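Local coordinates for protein tissue factor pathway inhibitor 2 (Homo sapiens, PDB 1ZR0) that inhibits trypsin, plasmin and factor VIIa/tissue factor, and factor Xa weakly, and is represented here by its first Kunitz domain, at residues B[23-28]-B[34-39]; B[47-50]-B[54-57]. One frame throughout, in Å; residues are numbered along the deposited sequence.

Contact 1: residues B[23-28]-B[34-39]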
loop_
_atom_site.group_PDB
_atom_site.type_symbol
_atom_site.label_atom_id
_atom_site.label_comp_id
_atom_site.label_asym_id
_atom_site.label_seq_id
_atom_site.Cartn_x
_atom_site.Cartn_y
_atom_site.Cartn_z
ATOM N N LEU B 23 -10.451 1.413 6.628
ATOM C CA LEU B 23 -11.722 1.109 7.202
ATOM C C LEU B 23 -12.838 1.964 6.563
ATOM O O LEU B 23 -12.779 3.206 6.597
ATOM C CB LEU B 23 -11.667 1.404 8.690
ATOM C CG LEU B 23 -12.837 0.903 9.543
ATOM C CD1 LEU B 23 -13.097 -0.565 9.372
ATOM C CD2 LEU B 23 -12.417 1.170 11.056
ATOM N N ARG B 24 -13.808 1.261 5.989
ATOM C CA ARG B 24 -14.994 1.865 5.346
ATOM C C ARG B 24 -16.204 1.079 5.764
ATOM O O ARG B 24 -16.139 -0.001 6.387
ATOM C CB ARG B 24 -14.821 1.817 3.815
ATOM C CG ARG B 24 -13.663 2.681 3.193
ATOM C CD ARG B 24 -13.818 4.168 3.478
ATOM N NE ARG B 24 -12.753 4.910 2.863
ATOM C CZ ARG B 24 -12.692 5.161 1.561
ATOM N NH1 ARG B 24 -13.701 4.868 0.742
ATOM N NH2 ARG B 24 -11.652 5.864 1.091
ATOM N N TYR B 25 -17.373 1.567 5.355
ATOM C CA TYR B 25 -18.627 0.925 5.647
ATOM C C TYR B 25 -19.404 0.604 4.421
ATOM O O TYR B 25 -19.264 1.266 3.417
ATOM C CB TYR B 25 -19.458 1.815 6.519
ATOM C CG TYR B 25 -18.827 2.002 7.889
ATOM C CD1 TYR B 25 -17.826 2.911 8.093
ATOM C CD2 TYR B 25 -19.265 1.210 8.933
ATOM C CE1 TYR B 25 -17.200 3.010 9.338
ATOM C CE2 TYR B 25 -18.718 1.331 10.189
ATOM C CZ TYR B 25 -17.712 2.230 10.385
ATOM O OH TYR B 25 -17.130 2.285 11.635
ATOM N N TYR B 26 -20.159 -0.499 4.473
ATOM C CA TYR B 26 -20.969 -0.899 3.317
ATOM C C TYR B 26 -22.337 -1.416 3.834
ATOM O O TYR B 26 -22.454 -1.902 4.942
ATOM C CB TYR B 26 -20.341 -1.924 2.369
ATOM C CG TYR B 26 -20.349 -3.299 2.977
ATOM C CD1 TYR B 26 -19.483 -3.598 4.037
ATOM C CD2 TYR B 26 -21.236 -4.252 2.576
ATOM C CE1 TYR B 26 -19.538 -4.852 4.636
ATOM C CE2 TYR B 26 -21.249 -5.529 3.143
ATOM C CZ TYR B 26 -20.427 -5.796 4.196
ATOM O OH TYR B 26 -20.496 -7.071 4.766
ATOM N N TYR B 27 -23.370 -1.310 2.990
ATOM C CA TYR B 27 -24.631 -1.948 3.331
ATOM C C TYR B 27 -24.697 -3.384 2.951
ATOM O O TYR B 27 -24.425 -3.705 1.851
ATOM C CB TYR B 27 -25.786 -1.233 2.623
ATOM C CG TYR B 27 -27.142 -1.743 3.047
ATOM C CD1 TYR B 27 -27.722 -1.360 4.220
ATOM C CD2 TYR B 27 -27.839 -2.570 2.213
ATOM C CE1 TYR B 27 -28.930 -1.844 4.603
ATOM C CE2 TYR B 27 -29.093 -3.065 2.591
ATOM C CZ TYR B 27 -29.615 -2.675 3.787
ATOM O OH TYR B 27 -30.879 -3.161 4.155
ATOM N N ASP B 28 -24.971 -4.232 3.936
ATOM C CA ASP B 28 -25.138 -5.654 3.714
ATOM C C ASP B 28 -26.570 -6.093 3.719
ATOM O O ASP B 28 -27.223 -6.069 4.722
ATOM C CB ASP B 28 -24.481 -6.434 4.786
ATOM C CG ASP B 28 -24.892 -7.925 4.732
ATOM O OD1 ASP B 28 -25.134 -8.484 3.632
ATOM O OD2 ASP B 28 -25.013 -8.543 5.767
ATOM N N CYS B 34 -25.496 -1.721 8.130
ATOM C CA CYS B 34 -24.224 -1.086 7.699
ATOM C C CYS B 34 -23.062 -1.745 8.486
ATOM O O CYS B 34 -23.097 -1.806 9.713
ATOM C CB CYS B 34 -24.251 0.368 7.930
ATOM S SG CYS B 34 -25.579 1.079 6.900
ATOM N N ARG B 35 -22.185 -2.376 7.744
ATOM C CA ARG B 35 -21.073 -3.198 8.319
ATOM C C ARG B 35 -19.736 -2.597 7.895
ATOM O O ARG B 35 -19.656 -1.889 6.950
ATOM C CB ARG B 35 -21.128 -4.660 7.914
ATOM C CG ARG B 35 -22.432 -5.520 8.393
ATOM C CD ARG B 35 -22.478 -6.881 7.713
ATOM N NE ARG B 35 -21.416 -7.761 8.249
ATOM C CZ ARG B 35 -21.057 -8.933 7.764
ATOM N NH1 ARG B 35 -21.683 -9.551 6.723
ATOM N NH2 ARG B 35 -20.057 -9.564 8.375
ATOM N N GLN B 36 -18.647 -2.879 8.638
ATOM C CA GLN B 36 -17.309 -2.414 8.212
ATOM C C GLN B 36 -16.633 -3.349 7.237
ATOM O O GLN B 36 -16.839 -4.565 7.205
ATOM C CB GLN B 36 -16.391 -2.258 9.486
ATOM C CG GLN B 36 -16.500 -1.015 10.270
ATOM C CD GLN B 36 -16.131 -1.124 11.774
ATOM O OE1 GLN B 36 -15.976 -0.119 12.462
ATOM N NE2 GLN B 36 -15.939 -2.361 12.258
ATOM N N PHE B 37 -15.785 -2.793 6.357
ATOM C CA PHE B 37 -14.893 -3.581 5.596
ATOM C C PHE B 37 -13.557 -2.827 5.448
ATOM O O PHE B 37 -13.460 -1.660 5.719
ATOM C CB PHE B 37 -15.493 -4.021 4.218
ATOM C CG PHE B 37 -15.584 -2.907 3.153
ATOM C CD1 PHE B 37 -16.439 -1.840 3.237
ATOM C CD2 PHE B 37 -14.828 -2.999 2.020
ATOM C CE1 PHE B 37 -16.531 -0.901 2.243
ATOM C CE2 PHE B 37 -14.865 -2.087 1.031
ATOM C CZ PHE B 37 -15.756 -0.995 1.112
ATOM N N LEU B 38 -12.575 -3.494 4.862
ATOM C CA LEU B 38 -11.284 -2.859 4.590
ATOM C C LEU B 38 -11.083 -2.703 3.057
ATOM O O LEU B 38 -10.979 -3.698 2.295
ATOM C CB LEU B 38 -10.134 -3.787 5.195
ATOM C CG LEU B 38 -10.125 -3.886 6.736
ATOM C CD1 LEU B 38 -9.055 -4.939 7.186
ATOM C CD2 LEU B 38 -10.130 -2.581 7.444
ATOM N N TYR B 39 -11.160 -1.439 2.638
ATOM C CA TYR B 39 -11.066 -1.029 1.265
ATOM C C TYR B 39 -9.645 -0.841 0.849
ATOM O O TYR B 39 -8.821 -0.350 1.616
ATOM C CB TYR B 39 -11.874 0.278 1.193
ATOM C CG TYR B 39 -11.843 1.000 -0.119
ATOM C CD1 TYR B 39 -12.300 0.380 -1.257
ATOM C CD2 TYR B 39 -11.474 2.316 -0.155
ATOM C CE1 TYR B 39 -12.319 1.095 -2.498
ATOM C CE2 TYR B 39 -11.477 3.036 -1.329
ATOM C CZ TYR B 39 -11.902 2.411 -2.491
ATOM O OH TYR B 39 -11.939 3.258 -3.638
#

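Contact 2: residues B[47-50]-B[54-57]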
loop_
_atom_site.group_PDB
_atom_site.type_symbol
_atom_site.label_atom_id
_atom_site.label_comp_id
_atom_site.label_asym_id
_atom_site.label_seq_id
_atom_site.Cartn_x
_atom_site.Cartn_y
_atom_site.Cartn_z
ATOM N N ASN B 47 -21.102 1.415 -2.934
ATOM C CA ASN B 47 -21.435 0.882 -1.630
ATOM C C ASN B 47 -20.225 0.910 -0.694
ATOM O O ASN B 47 -19.646 -0.109 -0.401
ATOM C CB ASN B 47 -22.040 -0.488 -1.725
ATOM C CG ASN B 47 -22.719 -0.945 -0.464
ATOM O OD1 ASN B 47 -22.913 -0.209 0.481
ATOM N ND2 ASN B 47 -23.183 -2.203 -0.487
ATOM N N ASN B 48 -19.839 2.107 -0.323
ATOM C CA ASN B 48 -18.513 2.405 0.227
ATOM C C ASN B 48 -18.613 3.789 0.883
ATOM O O ASN B 48 -18.728 4.835 0.204
ATOM C CB ASN B 48 -17.451 2.378 -0.865
ATOM C CG ASN B 48 -16.053 2.569 -0.286
ATOM O OD1 ASN B 48 -15.910 3.145 0.796
ATOM N ND2 ASN B 48 -15.054 2.162 -1.033
ATOM N N PHE B 49 -18.693 3.828 2.203
ATOM C CA PHE B 49 -18.978 5.036 2.924
ATOM C C PHE B 49 -17.901 5.240 3.963
ATOM O O PHE B 49 -17.317 4.268 4.510
ATOM C CB PHE B 49 -20.329 4.915 3.650
ATOM C CG PHE B 49 -21.440 4.683 2.707
ATOM C CD1 PHE B 49 -22.052 5.765 2.084
ATOM C CD2 PHE B 49 -21.865 3.418 2.405
ATOM C CE1 PHE B 49 -23.046 5.525 1.133
ATOM C CE2 PHE B 49 -22.883 3.165 1.485
ATOM C CZ PHE B 49 -23.494 4.234 0.850
ATOM N N TYR B 50 -17.695 6.495 4.330
ATOM C CA TYR B 50 -16.621 6.831 5.298
ATOM C C TYR B 50 -16.967 6.531 6.762
ATOM O O TYR B 50 -16.075 6.385 7.639
ATOM C CB TYR B 50 -16.307 8.316 5.143
ATOM C CG TYR B 50 -15.515 8.625 3.951
ATOM C CD1 TYR B 50 -14.219 8.086 3.796
ATOM C CD2 TYR B 50 -16.049 9.381 2.900
ATOM C CE1 TYR B 50 -13.460 8.377 2.706
ATOM C CE2 TYR B 50 -15.288 9.677 1.772
ATOM C CZ TYR B 50 -13.997 9.154 1.671
ATOM O OH TYR B 50 -13.213 9.459 0.576
ATOM N N ALA B 54 -23.115 7.765 7.566
ATOM C CA ALA B 54 -23.265 8.020 6.156
ATOM C C ALA B 54 -23.961 6.898 5.427
ATOM O O ALA B 54 -24.939 7.132 4.639
ATOM C CB ALA B 54 -21.973 8.304 5.530
ATOM N N CYS B 55 -23.497 5.675 5.693
ATOM C CA CYS B 55 -24.156 4.471 5.229
ATOM C C CYS B 55 -25.606 4.349 5.686
ATOM O O CYS B 55 -26.496 4.083 4.872
ATOM C CB CYS B 55 -23.287 3.214 5.627
ATOM S SG CYS B 55 -23.824 1.727 4.814
ATOM N N ASP B 56 -25.863 4.540 6.964
ATOM C CA ASP B 56 -27.192 4.439 7.571
ATOM C C ASP B 56 -28.151 5.454 6.890
ATOM O O ASP B 56 -29.263 5.061 6.483
ATOM C CB ASP B 56 -27.069 4.756 9.033
ATOM C CG ASP B 56 -28.368 4.522 9.837
ATOM O OD1 ASP B 56 -29.025 3.454 9.815
ATOM O OD2 ASP B 56 -28.797 5.423 10.484
ATOM N N ASP B 57 -27.699 6.663 6.727
ATOM C CA ASP B 57 -28.507 7.722 6.002
ATOM C C ASP B 57 -28.739 7.395 4.551
ATOM O O ASP B 57 -29.910 7.384 4.071
ATOM C CB ASP B 57 -27.855 9.064 6.132
ATOM C CG ASP B 57 -27.789 9.554 7.536
ATOM O OD1 ASP B 57 -28.569 9.172 8.405
ATOM O OD2 ASP B 57 -26.909 10.374 7.820
#

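Contact 1: residues B[23-28]-B[34-39]
Tyr26 and Phe37 meet on one face of the two-stranded sheet, their CD1 atoms 3.6 Å apart and their planes nearly perpendicular. With CG between the backbone N and the carbonyl carbon (chi1 74° in both), each ring leans toward the partner strand, and both also touch Leu13. Phe37 CE1 lies against Arg24 CB at 3.6 Å, while Tyr26 turns an edge to the carbonyl O of Gln36. Arg24 bends at chi2 and brings its guanidinium to the CD2 side of Tyr39: CD2 sits above one face of the guanidinium, off toward the rim, 3.5 Å from Arg24 CZ. The planes are 44° apart, so this is no flat stack, and the charged end is held by Asn48 through NH1. Residues 23-28 and 34-39 form the twisted antiparallel hairpin of the Kunitz (BPTI) fold, their directions 135° apart. Arg24 pairs with Phe37, and Tyr26 with Arg35, through two backbone hydrogen bonds each; Arg24 N to Phe37 O is 3.0 Å and nearly straight. On the other face, Tyr25 and Gln36 run side by side. Gln36 CG presses against Tyr25 CE2 at 3.2 Å, and the extended amide brings OE1 within 2.8 Å of Tyr25 OH, a weak bond whose proton has another acceptor nearby. Leu23 CD1 packs on Gln36 CG from the opposite flank. Toward the hairpin turn, the Arg35 guanidinium has the Tyr26 hydroxyl over one face and Asp28 OD2 at its edge, NH1 making a long salt bridge of 3.6 Å to OD2, which also bonds Thr31 OG1.

Contact 2: residues B[47-50]-B[54-57]
The disulfide-linked core of the Kunitz fold, where the C-terminal helix is tied to the central hairpin, includes this contact between the loop residues 47-50 and the helical residues 54-57. Phe49 carries it from the loop side, and Cys55, joined to Cys34 by a disulfide, carries it from the helix. The CA of Cys55 stands over one face of the Phe49 ring, 3.8 Å from the centroid and 17° off the ring normal, a CH-pi contact displaced toward the rim. Phe49 places CG beside its own backbone N, opposite the carbonyl carbon (chi1 -60°), and this turns the ring broadside to the first helical turn. Cys55 CB then reaches the CD2 corner of the ring at 3.5 Å. On the backbone side of the ring, Phe49 CB touches the methyl CB of Ala54 at 4.2 Å, so the phenylalanine meets two successive helix residues. An alanine in place of Phe49 would probably leave Cys55 CA without the ring face it packs on, take away the sulfur's aromatic neighbour and open a gap between loop and helix. No hydrogen bond crosses between the two segments; the loop is held, among others, by backbone bonding of Phe49 to Tyr25 and by the Asn47 amide, which bonds Tyr27 N and Leu11 O. Cys55 SG approaches the ring obliquely, 4.3 Å from the centroid and 46° off the normal, with Phe49 CD2 and CE2 its nearest ring atoms.

Along the chain the two contacts come in series: the hairpin of contact 1 closes before the loop and helix of contact 2 begin, and their centres are about 8 Å apart within the one Kunitz domain. The loop 47-50 runs back beside the strand 23-28, to which two of its asparagine side chains tie it. The Cys34-Cys55 disulfide joins the strand of 34-39 to the helix 52-58. Hairpin, loop and helix thus form one small cross-linked unit. Tyr39 brings contact 1 to about 7 Å, between side chains, from Ala20 of the probable reactive bond, whereas contact 2 lies away from it.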